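Local coordinates for alanine racemase (Oenococcus oeni PSU-1, PDB 3HUR), which belongs to the alanine racemase family, pairing an N-terminal domain of the TIM-barrel type with a C-terminal domain rich in beta strands, at residues A89-Y92 and S93-K96; L110-L113 and Q114-D118. All coordinates share one frame; numbering follows the deposited sequence.

Overall arrangement
Following the chain from the N terminus, strand 84-86 of the parallel barrel sheet leads into contact 1, where residues 89-96 turn and enter helix 95-100. That helix returns the chain to strand 103-107, neighbour of 84-86 in the sheet. Contact 2 then spans helix 110-114 and the exit from it, ahead of strand 123-128. Each contact closes a small local turn; they stand in series, neither nested nor crossed, with centres about 12 Å apart. They nevertheless touch: W90 O probably accepts a hydrogen bond from W112 NE1, and Y92 OH probably bonds with W112 O, thus joining two successive beta-alpha units of the barrel side by side.

Contact 1 of 2, residues A89-Y92 and S93-K96; sequences AWDY and SDLK
D91 and D94 set their side chains alongside one another, running in the same sense, with the two carboxylate planes turned only 24° apart. D94 swings OD2 in against its neighbour, 3.3 Å from D91 CB. The acidic ends themselves stay slightly further apart, D91 OD2 lying 3.6 Å from D94 OD2. Two like charges so near would be expected to make one another harder to ionise, an effect that solvent around exposed D91 could soften. S93 approaches from another direction: its chi1 of 61° folds OG back over the main chain, 3.6 Å from D91 CB. The backbone that carries these three is a tight turn leading into helix 95-100, in a beta-alpha connection of the TIM-barrel-type domain. D94 N closes the turn on D91 O with a hydrogen bond of 2.8 Å. Aspartate and serine suit such a place, being small, polar and tolerant of water, and an acidic group beside the start of a helix is probably eased by the positive end of its dipole. L95, the buried member, folds over Y92 O, with L95 CB 3.4 Å from Y92 O and L95 CD2 3.6 Å from it. Its own amide adds a weak hydrogen bond to the same carbonyl. Y92 starts away from the turn; its side chain touches L116 and P117 of the next beta-alpha unit, its ring meets that of W112 at about 50°, and its OH is hydrogen-bonded to W112 O, a task for a large aromatic with a polar end. W90, also directed away, meets the W112 ring and packs on L3 of the second subunit.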
loop_
_atom_site.group_PDB
_atom_site.type_symbol
_atom_site.label_atom_id
_atom_site.label_comp_id
_atom_site.label_asym_id
_atom_site.label_seq_id
_atom_site.Cartn_x
_atom_site.Cartn_y
_atom_site.Cartn_z
ATOM N N ALA A 89 10.918 -7.513 -32.457
ATOM C CA ALA A 89 10.709 -8.832 -32.969
ATOM C C ALA A 89 11.420 -8.966 -34.339
ATOM O O ALA A 89 11.291 -8.108 -35.204
ATOM C CB ALA A 89 9.215 -9.113 -33.078
ATOM N N TRP A 90 12.193 -10.034 -34.496
ATOM C CA TRP A 90 12.917 -10.280 -35.714
ATOM C C TRP A 90 13.362 -11.721 -35.850
ATOM O O TRP A 90 14.356 -11.984 -36.504
ATOM C CB TRP A 90 14.121 -9.315 -35.817
ATOM C CG TRP A 90 14.988 -9.333 -34.642
ATOM C CD1 TRP A 90 15.787 -10.355 -34.247
ATOM C CD2 TRP A 90 15.162 -8.289 -33.686
ATOM N NE1 TRP A 90 16.440 -10.015 -33.080
ATOM C CE2 TRP A 90 16.074 -8.748 -32.724
ATOM C CE3 TRP A 90 14.621 -7.019 -33.539
ATOM C CZ2 TRP A 90 16.468 -7.980 -31.634
ATOM C CZ3 TRP A 90 14.997 -6.248 -32.447
ATOM C CH2 TRP A 90 15.911 -6.734 -31.504
ATOM N N ASP A 91 12.623 -12.660 -35.259
ATOM C CA ASP A 91 12.943 -14.090 -35.383
ATOM C C ASP A 91 12.772 -14.521 -36.807
ATOM O O ASP A 91 11.740 -14.282 -37.407
ATOM C CB ASP A 91 11.996 -14.965 -34.553
ATOM C CG ASP A 91 12.391 -15.059 -33.101
ATOM O OD1 ASP A 91 13.599 -14.896 -32.782
ATOM O OD2 ASP A 91 11.472 -15.312 -32.275
ATOM N N TYR A 92 13.764 -15.207 -37.332
ATOM C CA TYR A 92 13.703 -15.716 -38.695
ATOM C C TYR A 92 12.521 -16.623 -38.909
ATOM O O TYR A 92 12.040 -16.764 -40.039
ATOM C CB TYR A 92 14.958 -16.523 -39.006
ATOM C CG TYR A 92 16.250 -15.743 -39.166
ATOM C CD1 TYR A 92 16.260 -14.368 -39.383
ATOM C CD2 TYR A 92 17.471 -16.410 -39.141
ATOM C CE1 TYR A 92 17.470 -13.684 -39.551
ATOM C CE2 TYR A 92 18.661 -15.745 -39.312
ATOM C CZ TYR A 92 18.654 -14.393 -39.530
ATOM O OH TYR A 92 19.849 -13.754 -39.693
ATOM N N SER A 93 12.088 -17.271 -37.833
ATOM C CA SER A 93 10.927 -18.142 -37.860
ATOM C C SER A 93 9.602 -17.386 -38.021
ATOM O O SER A 93 8.615 -17.984 -38.431
ATOM C CB SER A 93 10.893 -19.015 -36.590
ATOM O OG SER A 93 10.811 -18.231 -35.413
ATOM N N ASP A 94 9.560 -16.091 -37.715
ATOM C CA ASP A 94 8.321 -15.300 -37.906
ATOM C C ASP A 94 8.262 -14.588 -39.245
ATOM O O ASP A 94 7.289 -13.854 -39.534
ATOM C CB ASP A 94 8.122 -14.280 -36.777
ATOM C CG ASP A 94 7.874 -14.940 -35.414
ATOM O OD1 ASP A 94 6.847 -15.623 -35.251
ATOM O OD2 ASP A 94 8.709 -14.754 -34.497
ATOM N N LEU A 95 9.275 -14.820 -40.075
ATOM C CA LEU A 95 9.380 -14.150 -41.385
ATOM C C LEU A 95 8.087 -14.179 -42.175
ATOM O O LEU A 95 7.672 -13.153 -42.716
ATOM C CB LEU A 95 10.563 -14.688 -42.218
ATOM C CG LEU A 95 11.824 -13.800 -42.270
ATOM C CD1 LEU A 95 12.075 -13.087 -40.937
ATOM C CD2 LEU A 95 13.079 -14.555 -42.719
ATOM N N LYS A 96 7.443 -15.341 -42.182
ATOM C CA LYS A 96 6.198 -15.537 -42.905
ATOM C C LYS A 96 5.115 -14.678 -42.312
ATOM O O LYS A 96 4.314 -14.076 -43.030
ATOM C CB LYS A 96 5.772 -17.017 -42.866
#

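Contact 2 of 2, residues L110-L113 and Q114-D118; sequences LAWL and QNLPD
L116 lays its CD2 methyl over one face of the W112 indole, a CH-pi contact in which the carbon stands 3.9 Å from the centroid of the six-membered ring and 24° off its normal. The methyl is displaced from the ring centre, and CH2 is the ring atom it approaches most closely, at 3.6 Å. With W112 CG anti to the backbone N (chi1 -179°), the indole lies where it can be reached from the residue four places on. Apolar packing continues where L113 runs beside L116, its CD2 4.1 Å from L116 CD1; L113 also rests on I107 of strand 103-107 and L157 of strand 157-163, so these leucines and the indole join the short helix to the barrel sheet. Q114 stretches obliquely across L110, its amide end against the isobutyl group (NE2 3.1 Å from L110 CD2) and its CG 3.4 Å from L110 O; it also touches I150 of helix 141-153. The hydrogen bonds form a separate group. Q114 N gives a regular helical bond to L110 O, and N115 N gives one of 2.9 Å to A111 O. That last oxygen also receives a weak, strongly bent bond from N115 ND2, with an angle of 123°. L116 N reaches L113 O only weakly. Asparagine is apt where a helix stops, since its short amide can turn back on a carbonyl of the final turn, and P117, two residues further on, has no amide hydrogen to give. The helix therefore ends with one carbonyl, that of A111, taking a main-chain bond and a weak side-chain one from N115, while its apolar flank packs L116 against W112 and L113.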
loop_
_atom_site.group_PDB
_atom_site.type_symbol
_atom_site.label_atom_id
_atom_site.label_comp_id
_atom_site.label_asym_id
_atom_site.label_seq_id
_atom_site.Cartn_x
_atom_site.Cartn_y
_atom_site.Cartn_z
ATOM N N LEU A 110 24.204 -6.288 -38.323
ATOM C CA LEU A 110 24.719 -6.754 -39.621
ATOM C C LEU A 110 24.679 -8.270 -39.756
ATOM O O LEU A 110 24.278 -8.800 -40.799
ATOM C CB LEU A 110 26.142 -6.242 -39.907
ATOM C CG LEU A 110 26.642 -6.480 -41.354
ATOM C CD1 LEU A 110 25.815 -5.699 -42.346
ATOM C CD2 LEU A 110 28.122 -6.135 -41.508
ATOM N N ALA A 111 25.067 -8.982 -38.713
ATOM C CA ALA A 111 24.999 -10.456 -38.761
ATOM C C ALA A 111 23.598 -10.969 -39.203
ATOM O O ALA A 111 23.470 -11.834 -40.096
ATOM C CB ALA A 111 25.403 -11.046 -37.412
ATOM N N TRP A 112 22.565 -10.387 -38.597
ATOM C CA TRP A 112 21.167 -10.753 -38.867
ATOM C C TRP A 112 20.821 -10.634 -40.349
ATOM O O TRP A 112 20.142 -11.485 -40.901
ATOM C CB TRP A 112 20.225 -9.869 -38.011
ATOM C CG TRP A 112 18.743 -10.158 -38.172
ATOM C CD1 TRP A 112 17.965 -10.916 -37.350
ATOM C CD2 TRP A 112 17.880 -9.696 -39.224
ATOM N NE1 TRP A 112 16.683 -10.951 -37.819
ATOM C CE2 TRP A 112 16.605 -10.223 -38.973
ATOM C CE3 TRP A 112 18.072 -8.915 -40.366
ATOM C CZ2 TRP A 112 15.529 -9.979 -39.801
ATOM C CZ3 TRP A 112 17.001 -8.676 -41.187
ATOM C CH2 TRP A 112 15.744 -9.201 -40.899
ATOM N N LEU A 113 21.277 -9.552 -40.978
ATOM C CA LEU A 113 21.045 -9.293 -42.426
ATOM C C LEU A 113 21.807 -10.246 -43.311
ATOM O O LEU A 113 21.291 -10.699 -44.314
ATOM C CB LEU A 113 21.474 -7.876 -42.819
ATOM C CG LEU A 113 20.397 -6.821 -43.014
ATOM C CD1 LEU A 113 21.041 -5.515 -43.527
ATOM C CD2 LEU A 113 19.329 -7.327 -43.962
ATOM N N GLN A 114 23.048 -10.518 -42.946
ATOM C CA GLN A 114 23.895 -11.407 -43.741
ATOM C C GLN A 114 23.337 -12.807 -43.736
ATOM O O GLN A 114 23.386 -13.474 -44.758
ATOM C CB GLN A 114 25.344 -11.433 -43.220
ATOM C CG GLN A 114 26.061 -10.106 -43.361
ATOM C CD GLN A 114 27.313 -10.012 -42.503
ATOM O OE1 GLN A 114 27.553 -10.845 -41.626
ATOM N NE2 GLN A 114 28.106 -8.976 -42.741
ATOM N N ASN A 115 22.805 -13.241 -42.590
ATOM C CA ASN A 115 22.282 -14.611 -42.427
ATOM C C ASN A 115 20.779 -14.734 -42.688
ATOM O O ASN A 115 20.202 -15.815 -42.481
ATOM C CB ASN A 115 22.600 -15.151 -41.019
ATOM C CG ASN A 115 24.115 -15.236 -40.730
ATOM O OD1 ASN A 115 24.842 -16.038 -41.329
ATOM N ND2 ASN A 115 24.578 -14.417 -39.798
ATOM N N LEU A 116 20.136 -13.647 -43.125
ATOM C CA LEU A 116 18.753 -13.741 -43.589
ATOM C C LEU A 116 18.598 -14.992 -44.423
ATOM O O LEU A 116 19.373 -15.199 -45.348
ATOM C CB LEU A 116 18.386 -12.564 -44.473
ATOM C CG LEU A 116 17.575 -11.471 -43.817
ATOM C CD1 LEU A 116 17.042 -10.602 -44.929
ATOM C CD2 LEU A 116 16.450 -12.046 -42.990
ATOM N N PRO A 117 17.625 -15.847 -44.091
ATOM C CA PRO A 117 17.383 -16.952 -45.000
ATOM C C PRO A 117 16.579 -16.534 -46.215
ATOM O O PRO A 117 16.216 -15.368 -46.362
ATOM C CB PRO A 117 16.592 -17.964 -44.138
ATOM C CG PRO A 117 16.016 -17.191 -43.078
ATOM C CD PRO A 117 16.987 -16.079 -42.787
ATOM N N ASP A 118 16.301 -17.493 -47.084
ATOM C CA ASP A 118 15.509 -17.218 -48.262
ATOM C C ASP A 118 14.030 -17.150 -47.888
ATOM O O ASP A 118 13.574 -17.873 -47.005
ATOM C CB ASP A 118 15.791 -18.281 -49.340
ATOM C CG ASP A 118 17.042 -17.955 -50.182
ATOM O OD1 ASP A 118 17.209 -16.757 -50.515
ATOM O OD2 ASP A 118 17.845 -18.885 -50.519
#